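Local structure of extracellular protein containing a SCP domain (Bacillus anthracis, 4IFA) at residues A[78-82]-A[102-106]; A[152-158]-A[192-196]; A[163-169]-A[179-185]. The protein is an extracellular protein of unknown function that combines a CAP-associated N-terminal region with an SCP domain. One frame throughout, in Å; residues are numbered along the deposited sequence. Where two conformers were deposited one is given.

Following the chain, interaction 1 comes first and is complete before the others begin: 78-82 meets 102-106 across a 19-residue excursion that includes strand 92-97. Interaction 2 then opens at 152-158 and closes at 192-196, and interaction 3 lies wholly within that span, its hairpin pairing 163-169 with 179-185. All three fall in the CAP-associated N-terminal region. Interactions 1 and 3 meet where strands 100-106 and 176-183 run side by side in the seven-stranded sheet, with Thr103 and Ala104 probably hydrogen-bonded to Tyr182. Interactions 2 and 3 meet through Pro157 and Leu168, so the end of helix 150-155, the sheet and the chain after helix 185-191 are tied together.

Interaction 1 of 3, residues A[78-82]-A[102-106]; sequences GYEWW and VTAYV
The aromatic ring of Tyr79 overlaps the methyl group of Thr103. Thr103 CG2 stands 3.7 Å from the centroid of the Tyr79 ring and only 8° off its normal, a well-centred CH-pi contact in which the two side chains cross at about a right angle. The setting is the antiparallel seven-stranded sheet of the CAP-associated N-terminal region: strands 80-84 and 100-106 are not neighbours but flank strand 92-97; 80-82 and 102-106 run at 44° to each other, axes 8.8 Å apart, and meet through side chains. Val102 and Thr103 both face Gly95, forming a classic beta bulge, and both direct their CB atoms toward 78-82. Val102 CG2 approaches obliquely, 3.9 Å from Tyr79 CB. Tyr79 CG occupies the position between backbone N and carbonyl carbon (chi1 55°), which swings the ring back alongside Trp81. There Tyr79 CE1 lies 3.5 Å above one face of the indole, toward its rim, while Trp81 CE2 sits at the tyrosine edge, in plane. The Thr103 methyl also meets the indole, Thr103 CG2 lying 4.2 Å from Trp81 CZ3. That corner of the indole also points its edge at Ala104 CA. Thr187 of helix 185-191 also touches Tyr79, Val102 and Thr103. The hydroxyl of Thr103 turns from the methyl contact to polar work: OG1 is hydrogen-bonded to Tyr182 O on the next strand, and Tyr79 OH has a weak hydrogen bond with Gln191. A water joins the two hydroxyls across the contact, giving a hydrogen to Thr103 OG1 at 2.8 Å and standing 3.0 Å from Tyr79 OH.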
# COMPACT_ATOMS: atom_id res chain seq x y z
N GLY A 78 10.20 6.75 -9.85
CA GLY A 78 11.62 7.11 -9.77
C GLY A 78 12.47 6.74 -8.56
O GLY A 78 13.66 7.12 -8.49
N TYR A 79 11.85 6.17 -7.55
CA TYR A 79 12.52 5.63 -6.37
C TYR A 79 12.41 4.10 -6.40
O TYR A 79 11.51 3.54 -7.06
CB TYR A 79 11.99 6.20 -5.05
CG TYR A 79 10.49 6.05 -4.86
CD1 TYR A 79 9.93 4.84 -4.42
CD2 TYR A 79 9.61 7.10 -5.14
CE1 TYR A 79 8.55 4.70 -4.26
CE2 TYR A 79 8.24 6.95 -4.97
CZ TYR A 79 7.73 5.76 -4.57
OH TYR A 79 6.37 5.61 -4.41
N GLU A 80 13.33 3.44 -5.72
CA GLU A 80 13.31 2.00 -5.50
C GLU A 80 12.80 1.77 -4.08
O GLU A 80 13.18 2.47 -3.12
CB GLU A 80 14.72 1.39 -5.62
CG GLU A 80 15.33 1.40 -7.00
CD GLU A 80 16.74 0.89 -6.94
OE1 GLU A 80 17.65 1.67 -6.57
OE2 GLU A 80 16.94 -0.29 -7.26
N TRP A 81 11.94 0.78 -3.94
CA TRP A 81 11.47 0.38 -2.62
C TRP A 81 12.46 -0.55 -1.95
O TRP A 81 12.87 -1.58 -2.54
CB TRP A 81 10.12 -0.31 -2.67
CG TRP A 81 8.91 0.48 -3.00
CD1 TRP A 81 8.11 0.36 -4.11
CD2 TRP A 81 8.28 1.45 -2.16
NE1 TRP A 81 7.03 1.19 -4.00
CE2 TRP A 81 7.09 1.85 -2.80
CE3 TRP A 81 8.60 2.01 -0.92
CZ2 TRP A 81 6.22 2.79 -2.25
CZ3 TRP A 81 7.74 2.93 -0.37
CH2 TRP A 81 6.58 3.34 -1.06
N TRP A 82 12.83 -0.23 -0.72
CA TRP A 82 13.65 -1.08 0.15
C TRP A 82 12.62 -1.62 1.16
O TRP A 82 12.12 -0.86 2.02
CB TRP A 82 14.73 -0.26 0.86
CG TRP A 82 15.89 0.18 0.04
CD1 TRP A 82 15.91 0.49 -1.29
CD2 TRP A 82 17.19 0.48 0.55
NE1 TRP A 82 17.19 0.91 -1.65
CE2 TRP A 82 17.99 0.90 -0.54
CE3 TRP A 82 17.76 0.40 1.82
CZ2 TRP A 82 19.34 1.27 -0.39
CZ3 TRP A 82 19.11 0.73 1.97
CH2 TRP A 82 19.87 1.19 0.88
N VAL A 102 13.27 9.35 0.11
CA VAL A 102 12.25 10.30 -0.34
C VAL A 102 10.82 9.98 0.09
O VAL A 102 9.95 10.84 0.03
CB VAL A 102 12.31 10.49 -1.89
CG1 VAL A 102 13.72 10.99 -2.31
CG2 VAL A 102 11.89 9.26 -2.69
N THR A 103 10.59 8.75 0.54
CA THR A 103 9.25 8.30 0.95
C THR A 103 9.37 7.09 1.81
O THR A 103 10.41 6.45 1.85
CB THR A 103 8.39 8.04 -0.33
OG1 THR A 103 7.00 7.80 0.00
CG2 THR A 103 8.88 6.87 -1.13
N ALA A 104 8.29 6.76 2.54
CA ALA A 104 8.22 5.49 3.28
C ALA A 104 6.77 5.18 3.53
O ALA A 104 5.96 6.08 3.64
CB ALA A 104 8.98 5.55 4.63
N TYR A 105 6.46 3.89 3.61
CA TYR A 105 5.15 3.44 4.01
C TYR A 105 5.30 2.50 5.20
O TYR A 105 5.99 1.48 5.15
CB TYR A 105 4.43 2.71 2.87
CG TYR A 105 3.06 2.22 3.28
CD1 TYR A 105 2.07 3.13 3.57
CD2 TYR A 105 2.77 0.86 3.43
CE1 TYR A 105 0.80 2.73 3.98
CE2 TYR A 105 1.47 0.47 3.87
CZ TYR A 105 0.53 1.41 4.12
OH TYR A 105 -0.78 1.04 4.51
N VAL A 106 4.60 2.86 6.29
CA VAL A 106 4.55 2.11 7.54
C VAL A 106 3.26 1.35 7.68
O VAL A 106 2.19 1.94 7.56
CB VAL A 106 4.68 3.10 8.75
CG1 VAL A 106 4.52 2.33 10.07
CG2 VAL A 106 6.01 3.84 8.69
O HOH W 1 5.23 6.48 -1.75

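Interaction 2 of 3, residues A[152-158]-A[192-196]; sequences EVMEQPL and RPYQL
Tyr194 reaches past Glu152 and Gln156, and its hydroxyl ends on the backbone at the close of the helix. Tyr194 OH donates to Gln156 O at 2.6 Å, lying in the carbonyl plane with a C=O...donor angle of 155°. The short bond fixes the far end of a largely buried ring. Glu152 runs past the ring in the opposite direction, its extended chain placing CD 3.7 Å from Tyr194 CD1 at the ring edge, with carboxylate and ring planes 68° apart. Glu152 OE1, also near that edge, accepts from Ser149 N and from a water that in turn accepts from Gln195 N. The site lies where helix 150-155 ends and the chain turns into strand 158-161, an outermost strand of the seven-stranded sheet; across the contact, 192-196 leaves helix 185-191 for the three-stranded sheet. Gln156 N still completes a helical turn with Glu152 O at 2.8 Å, but Gln156 itself departs from helical backbone angles, and its carbonyl O is the atom that accepts from the tyrosine. Gln156 CG is set between backbone N and carbonyl carbon (chi1 52°), and the chain beyond is extended, bringing OE1 to 4.0 Å from Tyr194 CE1. Its NE2 makes a weak bond to a second water, which donates to Pro193 O at 2.6 Å. Pro193 CB covers one face of the Tyr194 ring over its centre, and Leu158 CB packs obliquely against the hydroxyl end, 3.5 Å from Tyr194 OH.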
# COMPACT_ATOMS: atom_id res chain seq x y z
N GLU A 152 -11.93 11.10 0.96
CA GLU A 152 -10.49 11.16 1.14
C GLU A 152 -10.07 11.75 2.50
O GLU A 152 -9.12 11.28 3.14
CB GLU A 152 -9.85 11.91 -0.04
CG GLU A 152 -9.93 11.07 -1.34
CD GLU A 152 -9.67 11.85 -2.62
OE1 GLU A 152 -9.78 13.09 -2.63
OE2 GLU A 152 -9.37 11.19 -3.65
N VAL A 153 -10.79 12.78 2.96
CA VAL A 153 -10.50 13.35 4.26
C VAL A 153 -10.70 12.31 5.40
O VAL A 153 -9.97 12.35 6.40
CB VAL A 153 -11.31 14.65 4.50
CG1 VAL A 153 -11.28 15.10 5.96
CG2 VAL A 153 -10.80 15.75 3.57
N MSE A 154 -11.66 11.40 5.25
CA MSE A 154 -11.93 10.37 6.27
C MSE A 154 -11.13 9.09 6.11
O MSE A 154 -10.95 8.37 7.10
CB MSE A 154 -13.40 10.00 6.30
CG MSE A 154 -14.30 11.12 6.80
SE MSE A 154 -16.18 10.64 6.88
CE MSE A 154 -16.57 10.57 4.98
N GLU A 155 -10.70 8.78 4.89
CA GLU A 155 -9.94 7.56 4.63
C GLU A 155 -8.45 7.69 4.45
O GLU A 155 -7.73 6.72 4.74
CB GLU A 155 -10.52 6.82 3.37
CG GLU A 155 -11.98 6.42 3.61
CD GLU A 155 -12.64 5.68 2.45
OE1 GLU A 155 -11.99 5.45 1.41
OE2 GLU A 155 -13.85 5.39 2.59
N GLN A 156 -7.98 8.82 3.91
CA GLN A 156 -6.56 9.00 3.60
C GLN A 156 -6.14 10.47 3.54
O GLN A 156 -5.59 10.92 2.53
CB GLN A 156 -6.21 8.27 2.30
CG GLN A 156 -7.16 8.64 1.14
CD GLN A 156 -6.68 8.18 -0.22
OE1 GLN A 156 -5.51 8.35 -0.55
NE2 GLN A 156 -7.59 7.67 -1.03
N PRO A 157 -6.40 11.21 4.64
CA PRO A 157 -6.05 12.62 4.69
C PRO A 157 -4.51 12.84 4.69
O PRO A 157 -3.74 11.91 4.92
CB PRO A 157 -6.68 13.09 6.02
CG PRO A 157 -6.65 11.86 6.86
CD PRO A 157 -7.02 10.76 5.90
N LEU A 158 -4.12 14.10 4.46
CA LEU A 158 -2.71 14.53 4.37
C LEU A 158 -2.39 15.58 5.42
O LEU A 158 -3.15 16.54 5.60
CB LEU A 158 -2.43 15.11 2.98
CG LEU A 158 -0.94 15.13 2.62
CD1 LEU A 158 -0.39 13.71 2.29
CD2 LEU A 158 -0.68 16.11 1.46
N ARG A 192 0.20 11.85 -6.84
CA ARG A 192 -1.12 12.52 -7.03
C ARG A 192 -2.28 11.75 -6.40
O ARG A 192 -3.16 11.26 -7.08
CB ARG A 192 -1.41 12.74 -8.52
CG ARG A 192 -0.37 13.57 -9.21
CD ARG A 192 -0.84 14.08 -10.57
NE ARG A 192 0.20 14.86 -11.26
CZ ARG A 192 -0.01 15.60 -12.35
NH1 ARG A 192 -1.21 15.68 -12.91
NH2 ARG A 192 1.01 16.26 -12.90
N PRO A 193 -2.30 11.67 -5.07
CA PRO A 193 -3.35 10.86 -4.44
C PRO A 193 -4.76 11.44 -4.52
O PRO A 193 -5.72 10.70 -4.28
CB PRO A 193 -2.92 10.78 -2.99
CG PRO A 193 -1.76 11.60 -2.83
CD PRO A 193 -1.27 12.10 -4.12
N TYR A 194 -4.87 12.73 -4.83
CA TYR A 194 -6.15 13.42 -4.88
C TYR A 194 -6.23 14.27 -6.16
O TYR A 194 -5.24 14.42 -6.87
CB TYR A 194 -6.29 14.36 -3.68
CG TYR A 194 -5.69 13.84 -2.38
CD1 TYR A 194 -6.27 12.79 -1.67
CD2 TYR A 194 -4.55 14.43 -1.85
CE1 TYR A 194 -5.71 12.31 -0.48
CE2 TYR A 194 -3.99 13.97 -0.63
CZ TYR A 194 -4.56 12.92 0.03
OH TYR A 194 -3.97 12.52 1.21
N GLN A 195 -7.41 14.83 -6.41
CA GLN A 195 -7.63 15.73 -7.52
C GLN A 195 -6.65 16.89 -7.40
O GLN A 195 -6.49 17.44 -6.32
CB GLN A 195 -9.08 16.21 -7.52
CG GLN A 195 -9.40 17.24 -8.60
CD GLN A 195 -10.90 17.46 -8.77
OE1 GLN A 195 -11.62 16.54 -9.17
NE2 GLN A 195 -11.35 18.67 -8.50
N LEU A 196 -6.00 17.26 -8.51
CA LEU A 196 -4.96 18.30 -8.51
C LEU A 196 -5.20 19.43 -9.50
O LEU A 196 -5.40 19.19 -10.70
CB LEU A 196 -3.59 17.67 -8.80
CG LEU A 196 -2.37 18.62 -8.91
CD1 LEU A 196 -1.96 19.24 -7.58
CD2 LEU A 196 -1.18 17.89 -9.52
O HOH W 2 -9.73 14.51 -4.70
O HOH W 3 -6.97 8.60 -3.52

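Interaction 3 of 3, residues A[163-169]-A[179-185]; sequences DGWAQLY and GVRYMDD
At the edge of the Arg181 guanidinium, and in its plane, sits the hydroxyl of Tyr169, which takes a nearly straight bond from NH2 (Arg181 NH2 to Tyr169 OH 3.0 Å, 169° at the hydrogen). Gln167 CG lies over one face of the Tyr169 ring, toward its rim. The pair belongs to an antiparallel beta hairpin, strands 164-171 and 176-183, part of the seven-stranded sheet. Arg181 and Gln167 stand side by side on one face of it, pointing the same way; a bend at chi3 (-63°) brings Arg181 NE to 3.1 Å from Gln167 OE1, a weak bond. The third nitrogen, NH1, forms a salt bridge with Asp297, next to helix 298-306, so this arginine links the hairpin to the SCP part of the chain. The same two residues form a hydrogen-bonded pair of the backbone, Gln167 N to Arg181 O at 2.8 Å and Arg181 N to Gln167 O at 2.9 Å. Met183 CE joins this face, 3.7 Å from Gln167 OE1. The face carrying Ala166, Leu168, Val180 and Tyr182 is packed by apolar contacts: Val180 CG1 lies 3.5 Å above the Tyr182 ring plane, near its rim, and Ala166 CB approaches Tyr182 CD1 to 3.8 Å. Where the hairpin strand runs out, Asp184 is the N-cap of helix 185-191, its OD1 also bonded to Thr187. Next to it, Asp185 OD1 accepts the indole hydrogen on its anti side but out of the carboxylate plane, in a bent bond: Trp165 NE1 lies 2.9 Å from Asp185 OD1, which is tilted 28° out of the ring plane.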
# COMPACT_ATOMS: atom_id res chain seq x y z
N ASP A 163 9.73 19.39 6.30
CA ASP A 163 10.19 18.93 4.97
C ASP A 163 9.39 17.76 4.39
O ASP A 163 9.97 16.73 3.95
CB ASP A 163 11.67 18.56 4.98
CG ASP A 163 12.56 19.72 4.59
OD1 ASP A 163 12.11 20.88 4.65
OD2 ASP A 163 13.71 19.45 4.22
N GLY A 164 8.07 17.85 4.48
CA GLY A 164 7.29 16.85 3.79
C GLY A 164 5.84 16.70 4.21
O GLY A 164 5.23 17.61 4.75
N TRP A 165 5.32 15.50 3.96
CA TRP A 165 3.92 15.19 4.20
C TRP A 165 3.75 13.80 4.74
O TRP A 165 4.58 12.91 4.53
CB TRP A 165 3.19 15.23 2.85
CG TRP A 165 3.45 16.51 2.12
CD1 TRP A 165 4.42 16.75 1.20
CD2 TRP A 165 2.76 17.75 2.32
NE1 TRP A 165 4.36 18.07 0.79
CE2 TRP A 165 3.35 18.70 1.46
CE3 TRP A 165 1.69 18.15 3.13
CZ2 TRP A 165 2.90 20.01 1.39
CZ3 TRP A 165 1.26 19.46 3.06
CH2 TRP A 165 1.85 20.36 2.20
N ALA A 166 2.63 13.57 5.42
CA ALA A 166 2.24 12.24 5.90
C ALA A 166 0.82 12.00 5.44
O ALA A 166 -0.07 12.76 5.75
CB ALA A 166 2.29 12.11 7.42
N GLN A 167 0.62 10.95 4.66
CA GLN A 167 -0.71 10.50 4.25
C GLN A 167 -1.12 9.44 5.27
O GLN A 167 -0.44 8.43 5.44
CB GLN A 167 -0.66 9.89 2.85
CG GLN A 167 -1.98 9.48 2.19
CD GLN A 167 -1.76 8.98 0.75
OE1 GLN A 167 -0.67 8.54 0.37
NE2 GLN A 167 -2.82 9.00 -0.04
N LEU A 168 -2.25 9.67 5.92
CA LEU A 168 -2.70 8.84 7.05
C LEU A 168 -3.81 7.93 6.57
O LEU A 168 -4.94 8.37 6.38
CB LEU A 168 -3.16 9.73 8.21
CG LEU A 168 -2.18 10.80 8.69
CD1 LEU A 168 -2.84 11.67 9.78
CD2 LEU A 168 -0.90 10.18 9.20
N TYR A 169 -3.49 6.65 6.39
CA TYR A 169 -4.46 5.70 5.87
C TYR A 169 -5.30 5.11 7.00
O TYR A 169 -4.77 4.51 7.95
CB TYR A 169 -3.77 4.57 5.11
CG TYR A 169 -3.29 4.90 3.71
CD1 TYR A 169 -4.20 5.12 2.68
CD2 TYR A 169 -1.93 4.91 3.38
CE1 TYR A 169 -3.80 5.36 1.39
CE2 TYR A 169 -1.53 5.13 2.07
CZ TYR A 169 -2.45 5.35 1.10
OH TYR A 169 -2.10 5.51 -0.24
N GLY A 179 -2.11 2.73 8.37
CA GLY A 179 -0.80 2.93 7.69
C GLY A 179 -0.46 4.38 7.59
O GLY A 179 -1.34 5.24 7.72
N VAL A 180 0.84 4.67 7.38
CA VAL A 180 1.28 6.06 7.21
C VAL A 180 2.25 6.06 6.03
O VAL A 180 3.23 5.32 6.03
CB VAL A 180 2.01 6.61 8.45
CG1 VAL A 180 2.52 8.02 8.21
CG2 VAL A 180 1.06 6.59 9.69
N ARG A 181 1.96 6.91 5.03
CA ARG A 181 2.85 7.11 3.90
C ARG A 181 3.48 8.48 3.99
O ARG A 181 2.83 9.47 3.74
CB ARG A 181 2.13 6.93 2.54
CG ARG A 181 3.07 6.94 1.36
CD ARG A 181 2.35 7.28 0.08
NE ARG A 181 1.31 6.33 -0.35
CZ ARG A 181 1.45 5.32 -1.20
NH1 ARG A 181 2.62 4.99 -1.69
NH2 ARG A 181 0.39 4.60 -1.55
N TYR A 182 4.78 8.54 4.30
CA TYR A 182 5.51 9.78 4.34
C TYR A 182 6.02 10.06 2.93
O TYR A 182 6.45 9.14 2.25
CB TYR A 182 6.73 9.67 5.25
CG TYR A 182 6.36 9.41 6.70
CD1 TYR A 182 5.72 10.37 7.45
CD2 TYR A 182 6.71 8.22 7.34
CE1 TYR A 182 5.39 10.14 8.79
CE2 TYR A 182 6.42 8.00 8.65
CZ TYR A 182 5.78 8.96 9.40
OH TYR A 182 5.49 8.71 10.73
N MSE A 183 5.93 11.32 2.52
CA MSE A 183 6.41 11.73 1.19
C MSE A 183 7.01 13.10 1.21
O MSE A 183 6.48 13.99 1.87
CB MSE A 183 5.22 11.80 0.23
CG MSE A 183 4.52 10.49 -0.04
SE MSE A 183 2.92 10.71 -1.22
CE MSE A 183 1.74 11.33 0.15
N ASP A 184 8.12 13.29 0.49
CA ASP A 184 8.65 14.64 0.28
C ASP A 184 7.76 15.32 -0.80
O ASP A 184 6.84 14.69 -1.37
CB ASP A 184 10.17 14.63 -0.06
CG ASP A 184 10.52 13.92 -1.37
OD1 ASP A 184 9.63 13.47 -2.13
OD2 ASP A 184 11.73 13.82 -1.65
N ASP A 185 7.99 16.61 -1.06
CA ASP A 185 7.15 17.34 -2.02
C ASP A 185 7.11 16.67 -3.41
O ASP A 185 6.04 16.50 -4.02
CB ASP A 185 7.67 18.76 -2.24
CG ASP A 185 7.51 19.69 -1.02
OD1 ASP A 185 6.89 19.33 0.01
OD2 ASP A 185 8.01 20.83 -1.12